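RsfP (Uncultured bacterium, PDB 4GLJ) probably catalyses the phosphate-dependent cleavage of methylthioadenosine to adenine and a methylthioribose phosphate, and binds the dye rhodamine B in its pockets. Local coordinates at residues A169-I174 against G197-P202; V112-M117 against Y214-L219; G100-T105 against M191-I196. One frame throughout, in Å; residues are numbered along the deposited sequence. Where two conformers were deposited one is given.

Overall arrangement
All three contacts belong to one mixed sheet of the phosphorylase fold, and they illustrate how a single sheet serves both plain strand pairing and ligand binding. Interaction 2 is wholly buried, an antiparallel strand pair padded with small and branched apolar groups and one bridging water. Interaction 1, equally buried, joins a neighbouring strand to the turn leading into helix 200-209, through a tyrosine hydroxyl and a thiol that receive backbone N-H groups; it touches both dye and phosphate. Interaction 3, centred about 18 Å from the centre of the chain, also touches the dye and reaches partly exposed Gln103 and Asp194. Asn200 ties interaction 1 to Thr216 of interaction 2, while Ile195 of interaction 3 packs on Val112 and Ala218.

Interaction 1: A169-I174 against G197-P202; sequences ATYVCI and GMTNMP. With RHB (N-[9-(2-carboxyphenyl)-6-(diethylamino)-3H-xanthen-3-ylidene]-N-ethylethanaminium), chain C; PO4 (phosphate ion), chain D.
Tyr171 CG and Cys173 SG both lie anti to the backbone N (chi1 177° and -163°), and the phenol and the thiol of strand 169-173 meet the turn Gly197-Thr199, which leads into helix 200-209. The setting is the central mixed sheet of the phosphorylase fold, where Cys173 pairs with Gly197 in a parallel bridge. Two backbone bonds hold that bridge: Gly197 N to Val172 O, and Ile174 N to Gly197 O, each 3.0 Å.

The tyrosine illustrates how one hydroxyl can organise a turn. Tyr171 OH accepts from Thr199 N at 3.3 Å and from Asn200 N at 3.2 Å, two successive peptide N-H groups converging on one oxygen. Gly197 N lies over one face of the ring, toward the rim. Asn200 CB covers the opposite face in a CH-pi contact, 4.1 Å from the centroid of the Tyr171 ring. The Asn200 amide plane is turned 27° from the ring; its polar end is bonded chiefly to Thr216, with Ser95 and Ser97 as further partners. A phenylalanine in place of Tyr171 would keep the ring between Gly197 and Asn200 but would probably leave the N-H groups of Thr199 and Asn200 without their shared acceptor, allowing the turn to shift.

Cys173 SG accepts from Met201 N, a backbone-to-thiol bond between the strand and the chain entering helix 200-209. Thr199 OG1 donates to a phosphate ion that Ser22, Arg64, His65 and Ala98 also bind. Met198, extended beyond CG, brings its CE methyl against C25 of rhodamine B, lining the dye pocket, and crosses Ile174 at a slant, with Met198 CG 3.9 Å from Ile174 CG1.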
loop_
_atom_site.group_PDB
_atom_site.type_symbol
_atom_site.label_atom_id
_atom_site.label_comp_id
_atom_site.label_asym_id
_atom_site.label_seq_id
_atom_site.Cartn_x
_atom_site.Cartn_y
_atom_site.Cartn_z
ATOM N N ALA A 169 -19.174 3.598 -13.698
ATOM C CA ALA A 169 -18.303 4.432 -12.845
ATOM C C ALA A 169 -17.152 3.588 -12.259
ATOM O O ALA A 169 -17.211 2.319 -12.241
ATOM C CB ALA A 169 -19.151 4.995 -11.686
ATOM N N THR A 170 -16.092 4.274 -11.839
ATOM C CA THR A 170 -14.952 3.619 -11.186
ATOM C C THR A 170 -14.939 3.886 -9.682
ATOM O O THR A 170 -14.981 5.063 -9.290
ATOM C CB THR A 170 -13.628 4.091 -11.795
ATOM O OG1 THR A 170 -13.608 3.635 -13.137
ATOM C CG2 THR A 170 -12.454 3.468 -11.032
ATOM N N TYR A 171 -14.922 2.808 -8.864
ATOM C CA TYR A 171 -14.915 2.861 -7.379
ATOM C C TYR A 171 -13.474 2.744 -6.938
ATOM O O TYR A 171 -12.808 1.763 -7.231
ATOM C CB TYR A 171 -15.705 1.652 -6.833
ATOM C CG TYR A 171 -15.805 1.411 -5.312
ATOM C CD1 TYR A 171 -14.670 1.013 -4.520
ATOM C CD2 TYR A 171 -17.049 1.459 -4.667
ATOM C CE1 TYR A 171 -14.804 0.723 -3.125
ATOM C CE2 TYR A 171 -17.163 1.140 -3.283
ATOM C CZ TYR A 171 -16.046 0.793 -2.526
ATOM O OH TYR A 171 -16.278 0.465 -1.167
ATOM N N VAL A 172 -12.980 3.744 -6.184
ATOM C CA VAL A 172 -11.621 3.575 -5.648
ATOM C C VAL A 172 -11.826 3.165 -4.179
ATOM O O VAL A 172 -12.552 3.813 -3.449
ATOM C CB VAL A 172 -10.732 4.847 -5.799
ATOM C CG1 VAL A 172 -11.388 6.034 -5.131
ATOM C CG2 VAL A 172 -9.381 4.605 -5.082
ATOM N N CYS A 173 -11.110 2.104 -3.747
ATOM C CA CYS A 173 -11.256 1.589 -2.411
ATOM C C CYS A 173 -10.007 1.971 -1.648
ATOM O O CYS A 173 -8.945 1.553 -2.032
ATOM C CB CYS A 173 -11.337 0.075 -2.423
ATOM S SG CYS A 173 -12.027 -0.546 -0.823
ATOM N N ILE A 174 -10.187 2.643 -0.505
ATOM C CA ILE A 174 -9.037 3.046 0.300
ATOM C C ILE A 174 -9.087 2.280 1.601
ATOM O O ILE A 174 -10.127 1.638 1.969
ATOM C CB ILE A 174 -9.039 4.587 0.545
ATOM C CG1 ILE A 174 -10.271 5.019 1.394
ATOM C CG2 ILE A 174 -8.890 5.370 -0.797
ATOM C CD1 ILE A 174 -10.095 6.431 2.004
ATOM N N GLY A 197 -14.900 4.393 -1.603
ATOM C CA GLY A 197 -15.432 3.645 -0.466
ATOM C C GLY A 197 -14.260 2.915 0.227
ATOM O O GLY A 197 -13.114 3.141 -0.142
ATOM N N MET A 198 -14.549 2.104 1.264
ATOM C CA MET A 198 -13.454 1.478 2.056
ATOM C C MET A 198 -13.580 -0.021 2.102
ATOM O O MET A 198 -12.764 -0.686 2.784
ATOM C CB MET A 198 -13.462 2.060 3.480
ATOM C CG MET A 198 -13.274 3.593 3.503
ATOM S SD MET A 198 -13.164 4.188 5.195
ATOM C CE MET A 198 -12.984 5.923 4.870
ATOM N N THR A 199 -14.624 -0.570 1.459
ATOM C CA THR A 199 -14.926 -1.997 1.784
ATOM C C THR A 199 -14.970 -2.993 0.585
ATOM O O THR A 199 -14.848 -4.225 0.816
ATOM C CB THR A 199 -16.312 -2.134 2.513
ATOM O OG1 THR A 199 -17.326 -1.518 1.672
ATOM C CG2 THR A 199 -16.300 -1.452 3.823
ATOM N N ASN A 200 -15.188 -2.513 -0.651
ATOM C CA ASN A 200 -15.461 -3.467 -1.717
ATOM C C ASN A 200 -14.204 -4.162 -2.257
ATOM O O ASN A 200 -14.313 -5.128 -3.010
ATOM C CB ASN A 200 -16.361 -2.834 -2.796
ATOM C CG ASN A 200 -17.844 -2.717 -2.299
ATOM O OD1 ASN A 200 -18.755 -2.964 -3.060
ATOM N ND2 ASN A 200 -18.060 -2.512 -0.963
ATOM N N MET A 201 -13.028 -3.739 -1.791
ATOM C CA MET A 201 -11.786 -4.529 -1.907
ATOM C C MET A 201 -11.331 -4.862 -0.501
ATOM O O MET A 201 -11.260 -3.973 0.334
ATOM C CB MET A 201 -10.702 -3.747 -2.667
ATOM C CG MET A 201 -10.991 -3.574 -4.161
ATOM S SD MET A 201 -10.678 -5.174 -4.986
ATOM C CE MET A 201 -10.977 -4.742 -6.696
ATOM N N PRO A 202 -10.998 -6.125 -0.208
ATOM C CA PRO A 202 -10.731 -7.199 -1.197
ATOM C C PRO A 202 -11.979 -8.040 -1.508
ATOM O O PRO A 202 -11.842 -9.018 -2.207
ATOM C CB PRO A 202 -9.680 -8.061 -0.475
ATOM C CG PRO A 202 -10.144 -7.964 0.961
ATOM C CD PRO A 202 -10.483 -6.496 1.135
HETATM O O2 RHB C . -20.395 12.700 3.724
HETATM C C26 RHB C . -21.236 12.599 4.646
HETATM C C19 RHB C . -21.221 11.298 5.404
HETATM C C14 RHB C . -20.141 10.469 5.237
HETATM C C15 RHB C . -20.085 9.259 5.918
HETATM C C16 RHB C . -21.123 8.846 6.745
HETATM C C17 RHB C . -22.229 9.673 6.904
HETATM C C18 RHB C . -22.269 10.887 6.226
HETATM C C9 RHB C . -18.988 10.882 4.400
HETATM C C8 RHB C . -18.503 12.277 4.443
HETATM C C13 RHB C . -19.193 13.179 5.241
HETATM C C12 RHB C . -18.790 14.503 5.291
HETATM C C11 RHB C . -17.691 14.937 4.557
HETATM N N1 RHB C . -17.357 16.314 4.684
HETATM C C35 RHB C . -17.111 16.661 6.100
HETATM C C36 RHB C . -18.267 17.439 6.701
HETATM C C22 RHB C . -16.181 16.717 3.881
HETATM C C23 RHB C . -15.282 17.650 4.674
HETATM C C10 RHB C . -16.991 14.015 3.747
HETATM C C7 RHB C . -17.388 12.658 3.686
HETATM O O1 RHB C . -16.728 11.709 2.885
HETATM C C1 RHB C . -17.130 10.368 2.820
HETATM C C2 RHB C . -18.243 9.920 3.560
HETATM C C6 RHB C . -16.460 9.418 2.029
HETATM C C5 RHB C . -16.947 8.095 2.031
HETATM C C4 RHB C . -18.048 7.677 2.755
HETATM C C3 RHB C . -18.701 8.604 3.534
HETATM N N2 RHB C . -16.289 7.104 1.332
HETATM C C24 RHB C . -14.919 7.543 1.487
HETATM C C25 RHB C . -14.137 6.345 1.944
HETATM C C33 RHB C . -16.311 5.916 2.190
HETATM C C34 RHB C . -17.720 5.362 2.338
HETATM O O3 RHB C . -22.064 13.519 4.897
HETATM P P PO4 D . -19.727 0.257 3.561
HETATM O O1 PO4 D . -19.237 1.328 4.492
HETATM O O2 PO4 D . -21.150 0.679 3.286
HETATM O O3 PO4 D . -18.827 0.327 2.384
HETATM O O4 PO4 D . -19.716 -1.135 4.185
#

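Interaction 2: V112-M117 against Y214-L219; sequences VIPDQM and YATLAL
Val112 meets Ala218 as an antiparallel hydrogen-bonded pair, joining strand 111-119 to strand 213-221 in the central sheet of the phosphorylase fold. Val112 N donates to Ala218 O at 2.9 Å, and Ala218 N returns a bond to Val112 O at 2.8 Å. The two side chains share one face of the sheet, where Val112 CB stands 4.2 Å from Ala218 CB, and Ile195 of strand 195-197 packs its CD1 against both.

Ile113 works on the reverse face. Its CG1 lies anti to the carbonyl carbon (chi1 -48°), and a further bend at chi2 (-56°) turns CD1 toward Leu217. The two branched chains cross obliquely, and Ile113 CD1 comes within 3.3 Å of Leu217 CD1, tighter than a usual methyl contact. Ala148, Leu151 and Ile152 of helix 145-157 also pack on Ile113, linking this face to the helical layer.

At Pro114 the ladder of direct bonds gives way. Proline has no N-H to offer, and its ring instead lies across Thr216 at about a right angle, with Pro114 CG 4.0 Å from Thr216 CB and Pro114 CD 3.6 Å from Thr216 O. A single water bridges the two backbones: it donates to Pro114 O at 2.8 Å and accepts from Thr216 N at 2.8 Å. The chain then turns a corner at Asp115 and runs on beside strand 169-173, while Thr216 OG1 is committed to Asn200.

The chemistry thus passes from direct backbone pairing through methyl packing to a water bridge. Pro114 O and Thr216 N, which belong to two buried residues, are both satisfied although the strands have diverged beyond direct bonding there.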
loop_
_atom_site.group_PDB
_atom_site.type_symbol
_atom_site.label_atom_id
_atom_site.label_comp_id
_atom_site.label_asym_id
_atom_site.label_seq_id
_atom_site.Cartn_x
_atom_site.Cartn_y
_atom_site.Cartn_z
ATOM N N VAL A 112 -25.087 4.583 -7.650
ATOM C CA VAL A 112 -24.084 4.417 -8.642
ATOM C C VAL A 112 -23.847 2.907 -8.743
ATOM O O VAL A 112 -23.698 2.184 -7.741
ATOM C CB VAL A 112 -22.771 5.158 -8.262
ATOM C CG1 VAL A 112 -21.721 4.920 -9.339
ATOM C CG2 VAL A 112 -23.035 6.678 -8.181
ATOM N N ILE A 113 -23.826 2.430 -9.977
ATOM C CA ILE A 113 -23.494 1.007 -10.214
ATOM C C ILE A 113 -22.136 0.981 -10.951
ATOM O O ILE A 113 -22.069 1.103 -12.178
ATOM C CB ILE A 113 -24.565 0.292 -11.143
ATOM C CG1 ILE A 113 -25.988 0.598 -10.655
ATOM C CG2 ILE A 113 -24.289 -1.222 -11.257
ATOM C CD1 ILE A 113 -26.187 0.223 -9.229
ATOM N N PRO A 114 -21.067 0.867 -10.213
ATOM C CA PRO A 114 -19.750 0.998 -10.902
ATOM C C PRO A 114 -19.461 -0.209 -11.782
ATOM O O PRO A 114 -20.071 -1.300 -11.601
ATOM C CB PRO A 114 -18.762 1.063 -9.717
ATOM C CG PRO A 114 -19.489 0.346 -8.593
ATOM C CD PRO A 114 -20.933 0.821 -8.755
ATOM N N ASP A 115 -18.618 -0.016 -12.803
ATOM C CA ASP A 115 -18.216 -1.152 -13.571
ATOM C C ASP A 115 -16.717 -1.396 -13.329
ATOM O O ASP A 115 -16.199 -2.439 -13.739
ATOM C CB ASP A 115 -18.538 -0.948 -15.072
ATOM C CG ASP A 115 -17.760 0.220 -15.693
ATOM O OD1 ASP A 115 -17.400 1.204 -15.009
ATOM O OD2 ASP A 115 -17.486 0.158 -16.892
ATOM N N GLN A 116 -16.011 -0.456 -12.648
ATOM C CA GLN A 116 -14.579 -0.678 -12.475
ATOM C C GLN A 116 -14.241 -0.376 -11.045
ATOM O O GLN A 116 -15.023 0.280 -10.323
ATOM C CB GLN A 116 -13.765 0.219 -13.449
ATOM C CG GLN A 116 -13.632 -0.378 -14.889
ATOM C CD GLN A 116 -12.889 -1.748 -14.837
ATOM O OE1 GLN A 116 -12.019 -1.922 -14.007
ATOM N NE2 GLN A 116 -13.295 -2.718 -15.673
ATOM N N MET A 117 -13.024 -0.738 -10.656
ATOM C CA MET A 117 -12.586 -0.564 -9.257
ATOM C C MET A 117 -11.099 -0.375 -9.275
ATOM O O MET A 117 -10.399 -0.876 -10.209
ATOM C CB MET A 117 -12.839 -1.830 -8.462
ATOM C CG MET A 117 -14.288 -2.118 -8.230
ATOM S SD MET A 117 -14.427 -3.669 -7.368
ATOM C CE MET A 117 -14.489 -3.139 -5.667
ATOM N N TYR A 214 -20.375 -10.963 -8.671
ATOM C CA TYR A 214 -20.361 -9.971 -7.617
ATOM C C TYR A 214 -20.461 -8.635 -8.294
ATOM O O TYR A 214 -19.706 -8.327 -9.240
ATOM C CB TYR A 214 -19.058 -10.035 -6.808
ATOM C CG TYR A 214 -18.852 -8.942 -5.733
ATOM C CD1 TYR A 214 -18.391 -7.648 -6.113
ATOM C CD2 TYR A 214 -19.025 -9.231 -4.399
ATOM C CE1 TYR A 214 -18.198 -6.644 -5.178
ATOM C CE2 TYR A 214 -18.847 -8.250 -3.417
ATOM C CZ TYR A 214 -18.413 -6.958 -3.819
ATOM O OH TYR A 214 -18.154 -6.001 -2.833
ATOM N N ALA A 215 -21.421 -7.825 -7.827
ATOM C CA ALA A 215 -21.516 -6.427 -8.286
ATOM C C ALA A 215 -21.946 -5.514 -7.140
ATOM O O ALA A 215 -22.389 -5.976 -6.076
ATOM C CB ALA A 215 -22.407 -6.254 -9.532
ATOM N N THR A 216 -21.848 -4.203 -7.358
ATOM C CA THR A 216 -21.992 -3.256 -6.219
ATOM C C THR A 216 -23.139 -2.285 -6.535
ATOM O O THR A 216 -23.225 -1.777 -7.636
ATOM C CB THR A 216 -20.679 -2.465 -6.024
ATOM O OG1 THR A 216 -19.661 -3.406 -5.556
ATOM C CG2 THR A 216 -20.852 -1.380 -4.927
ATOM N N LEU A 217 -24.013 -2.115 -5.565
ATOM C CA LEU A 217 -24.949 -0.997 -5.581
ATOM C C LEU A 217 -24.401 0.082 -4.569
ATOM O O LEU A 217 -24.455 -0.114 -3.354
ATOM C CB LEU A 217 -26.338 -1.496 -5.132
ATOM C CG LEU A 217 -27.442 -0.433 -4.947
ATOM C CD1 LEU A 217 -27.730 0.191 -6.302
ATOM C CD2 LEU A 217 -28.717 -1.047 -4.371
ATOM N N ALA A 218 -23.832 1.174 -5.102
ATOM C CA ALA A 218 -23.205 2.209 -4.258
ATOM C C ALA A 218 -24.226 3.310 -3.964
ATOM O O ALA A 218 -24.955 3.745 -4.863
ATOM C CB ALA A 218 -21.970 2.755 -4.941
ATOM N N LEU A 219 -24.247 3.744 -2.724
ATOM C CA LEU A 219 -25.160 4.758 -2.255
ATOM C C LEU A 219 -24.327 5.997 -1.902
ATOM O O LEU A 219 -23.513 5.970 -1.004
ATOM C CB LEU A 219 -25.849 4.261 -0.974
ATOM C CG LEU A 219 -26.371 2.810 -1.004
ATOM C CD1 LEU A 219 -27.094 2.502 0.308
ATOM C CD2 LEU A 219 -27.305 2.644 -2.196
HETATM O O HOH W 1 -21.592 -2.735 -9.711
#

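Interaction 3: G100-T105 against M191-I196; sequences GSLQET and MQADII. With RHB (N-[9-(2-carboxyphenyl)-6-(diethylamino)-3H-xanthen-3-ylidene]-N-ethylethanaminium), chain C.
Gly100 pairs with Ile196 and Ser101 with Ile195 in a short antiparallel ladder, the first a hydrogen-bonded pair and the second a non-hydrogen-bonded one, at the edge of the dye pocket in the phosphorylase-fold sheet. Gly100 N donates to Ile196 O at 2.9 Å and Ile196 N to Gly100 O at 3.0 Å. One step on, Leu102 N reaches Asp194 O at 2.8 Å from above the carbonyl plane.

Ser101 OG accepts from Gln103 N, an ST turn, and is also hydrogen-bonded to Leu106 O. Leu102 CD1 lies against Ala193 CB, 3.8 Å away, and Tyr188 of helix 182-190 packs on the same leucine. The Gln103 chain bends at chi2; Gln103 NE2 donates to Ala193 O at 3.1 Å, that oxygen lying in the amide plane. Gln103 CG meanwhile rests 3.3 Å from Asp194 OD2, amide and carboxylate planes 69° apart; the other oxygen, OD1, accepts from Thr170 N.

At the pocket end, Ile196 O lies 2.8 Å from N2 of rhodamine B. Ile196 CG1 is 3.6 Å from C24 of rhodamine B, on one of the dye's N-ethyl arms.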
loop_
_atom_site.group_PDB
_atom_site.type_symbol
_atom_site.label_atom_id
_atom_site.label_comp_id
_atom_site.label_asym_id
_atom_site.label_seq_id
_atom_site.Cartn_x
_atom_site.Cartn_y
_atom_site.Cartn_z
ATOM N N GLY A 100 -18.513 7.963 -1.059
ATOM C CA GLY A 100 -18.392 9.390 -1.293
ATOM C C GLY A 100 -18.315 9.660 -2.760
ATOM O O GLY A 100 -17.791 8.863 -3.521
ATOM N N SER A 101 -18.803 10.807 -3.185
ATOM C CA SER A 101 -18.718 11.147 -4.610
ATOM C C SER A 101 -17.463 11.958 -4.907
ATOM O O SER A 101 -17.097 12.882 -4.145
ATOM C CB SER A 101 -19.919 12.025 -5.031
ATOM O OG SER A 101 -19.630 12.671 -6.299
ATOM N N LEU A 102 -16.806 11.632 -6.000
ATOM C CA LEU A 102 -15.683 12.451 -6.506
ATOM C C LEU A 102 -16.075 13.273 -7.734
ATOM O O LEU A 102 -15.236 13.927 -8.339
ATOM C CB LEU A 102 -14.518 11.502 -6.890
ATOM C CG LEU A 102 -13.913 10.659 -5.747
ATOM C CD1 LEU A 102 -13.013 9.543 -6.264
ATOM C CD2 LEU A 102 -13.156 11.594 -4.771
ATOM N N GLN A 103 -17.359 13.342 -8.084
ATOM C CA GLN A 103 -17.759 13.961 -9.343
ATOM C C GLN A 103 -19.011 14.808 -9.058
ATOM O O GLN A 103 -19.969 14.362 -8.370
ATOM C CB GLN A 103 -18.086 12.873 -10.409
ATOM C CG GLN A 103 -16.948 11.937 -10.818
ATOM C CD GLN A 103 -15.780 12.715 -11.439
ATOM O OE1 GLN A 103 -16.002 13.774 -12.008
ATOM N NE2 GLN A 103 -14.528 12.227 -11.273
ATOM N N GLU A 104 -18.993 16.027 -9.578
ATOM C CA GLU A 104 -20.150 16.952 -9.447
ATOM C C GLU A 104 -21.531 16.376 -9.751
ATOM O O GLU A 104 -22.545 16.665 -9.092
ATOM C CB GLU A 104 -19.922 18.167 -10.328
ATOM C CG GLU A 104 -20.885 19.262 -9.942
ATOM C CD GLU A 104 -20.850 19.559 -8.427
ATOM O OE1 GLU A 104 -19.723 19.750 -7.858
ATOM O OE2 GLU A 104 -21.959 19.605 -7.819
ATOM N N THR A 105 -21.586 15.576 -10.796
ATOM C CA THR A 105 -22.864 15.031 -11.232
ATOM C C THR A 105 -23.334 13.829 -10.412
ATOM O O THR A 105 -24.468 13.402 -10.573
ATOM C CB THR A 105 -22.732 14.551 -12.661
ATOM O OG1 THR A 105 -21.569 13.726 -12.703
ATOM C CG2 THR A 105 -22.593 15.771 -13.596
ATOM N N MET A 191 -7.084 10.219 -11.393
ATOM C CA MET A 191 -7.001 8.795 -11.824
ATOM C C MET A 191 -8.327 8.390 -12.461
ATOM O O MET A 191 -8.491 7.248 -12.782
ATOM C CB MET A 191 -6.804 7.848 -10.630
ATOM C CG MET A 191 -5.471 7.942 -9.913
ATOM S SD MET A 191 -5.606 7.322 -8.207
ATOM C CE MET A 191 -6.529 5.848 -8.339
ATOM N N GLN A 192 -9.265 9.327 -12.599
ATOM C CA GLN A 192 -10.616 9.076 -13.198
ATOM C C GLN A 192 -11.505 8.195 -12.331
ATOM O O GLN A 192 -12.311 7.470 -12.864
ATOM C CB GLN A 192 -10.525 8.361 -14.546
ATOM C CG GLN A 192 -9.394 8.785 -15.439
ATOM C CD GLN A 192 -9.743 10.033 -16.165
ATOM O OE1 GLN A 192 -10.070 9.988 -17.336
ATOM N NE2 GLN A 192 -9.703 11.162 -15.461
ATOM N N ALA A 193 -11.317 8.188 -11.031
ATOM C CA ALA A 193 -12.234 7.505 -10.185
ATOM C C ALA A 193 -13.468 8.422 -9.972
ATOM O O ALA A 193 -13.317 9.645 -9.949
ATOM C CB ALA A 193 -11.573 7.208 -8.845
ATOM N N ASP A 194 -14.638 7.832 -9.666
ATOM C CA ASP A 194 -15.904 8.567 -9.595
ATOM C C ASP A 194 -16.509 8.569 -8.185
ATOM O O ASP A 194 -17.180 9.524 -7.804
ATOM C CB ASP A 194 -16.890 7.903 -10.569
ATOM C CG ASP A 194 -16.405 8.016 -12.021
ATOM O OD1 ASP A 194 -16.185 6.972 -12.682
ATOM O OD2 ASP A 194 -16.192 9.184 -12.482
ATOM N N ILE A 195 -16.282 7.489 -7.458
ATOM C CA ILE A 195 -16.774 7.290 -6.106
ATOM C C ILE A 195 -15.646 6.598 -5.287
ATOM O O ILE A 195 -14.787 5.931 -5.854
ATOM C CB ILE A 195 -18.062 6.459 -6.082
ATOM C CG1 ILE A 195 -17.842 5.048 -6.683
ATOM C CG2 ILE A 195 -19.191 7.241 -6.806
ATOM C CD1 ILE A 195 -19.056 4.108 -6.687
ATOM N N ILE A 196 -15.717 6.781 -3.974
ATOM C CA ILE A 196 -14.770 6.321 -3.020
ATOM C C ILE A 196 -15.428 5.569 -1.896
ATOM O O ILE A 196 -16.389 6.060 -1.229
ATOM C CB ILE A 196 -13.868 7.490 -2.505
ATOM C CG1 ILE A 196 -12.855 6.982 -1.425
ATOM C CG2 ILE A 196 -14.694 8.658 -1.966
ATOM C CD1 ILE A 196 -11.603 7.829 -1.460
HETATM O O2 RHB C . -20.395 12.700 3.724
HETATM C C26 RHB C . -21.236 12.599 4.646
HETATM C C19 RHB C . -21.221 11.298 5.404
HETATM C C14 RHB C . -20.141 10.469 5.237
HETATM C C15 RHB C . -20.085 9.259 5.918
HETATM C C16 RHB C . -21.123 8.846 6.745
HETATM C C17 RHB C . -22.229 9.673 6.904
HETATM C C18 RHB C . -22.269 10.887 6.226
HETATM C C9 RHB C . -18.988 10.882 4.400
HETATM C C8 RHB C . -18.503 12.277 4.443
HETATM C C13 RHB C . -19.193 13.179 5.241
HETATM C C12 RHB C . -18.790 14.503 5.291
HETATM C C11 RHB C . -17.691 14.937 4.557
HETATM N N1 RHB C . -17.357 16.314 4.684
HETATM C C35 RHB C . -17.111 16.661 6.100
HETATM C C36 RHB C . -18.267 17.439 6.701
HETATM C C22 RHB C . -16.181 16.717 3.881
HETATM C C23 RHB C . -15.282 17.650 4.674
HETATM C C10 RHB C . -16.991 14.015 3.747
HETATM C C7 RHB C . -17.388 12.658 3.686
HETATM O O1 RHB C . -16.728 11.709 2.885
HETATM C C1 RHB C . -17.130 10.368 2.820
HETATM C C2 RHB C . -18.243 9.920 3.560
HETATM C C6 RHB C . -16.460 9.418 2.029
HETATM C C5 RHB C . -16.947 8.095 2.031
HETATM C C4 RHB C . -18.048 7.677 2.755
HETATM C C3 RHB C . -18.701 8.604 3.534
HETATM N N2 RHB C . -16.289 7.104 1.332
HETATM C C24 RHB C . -14.919 7.543 1.487
HETATM C C25 RHB C . -14.137 6.345 1.944
HETATM C C33 RHB C . -16.311 5.916 2.190
HETATM C C34 RHB C . -17.720 5.362 2.338
HETATM O O3 RHB C . -22.064 13.519 4.897
#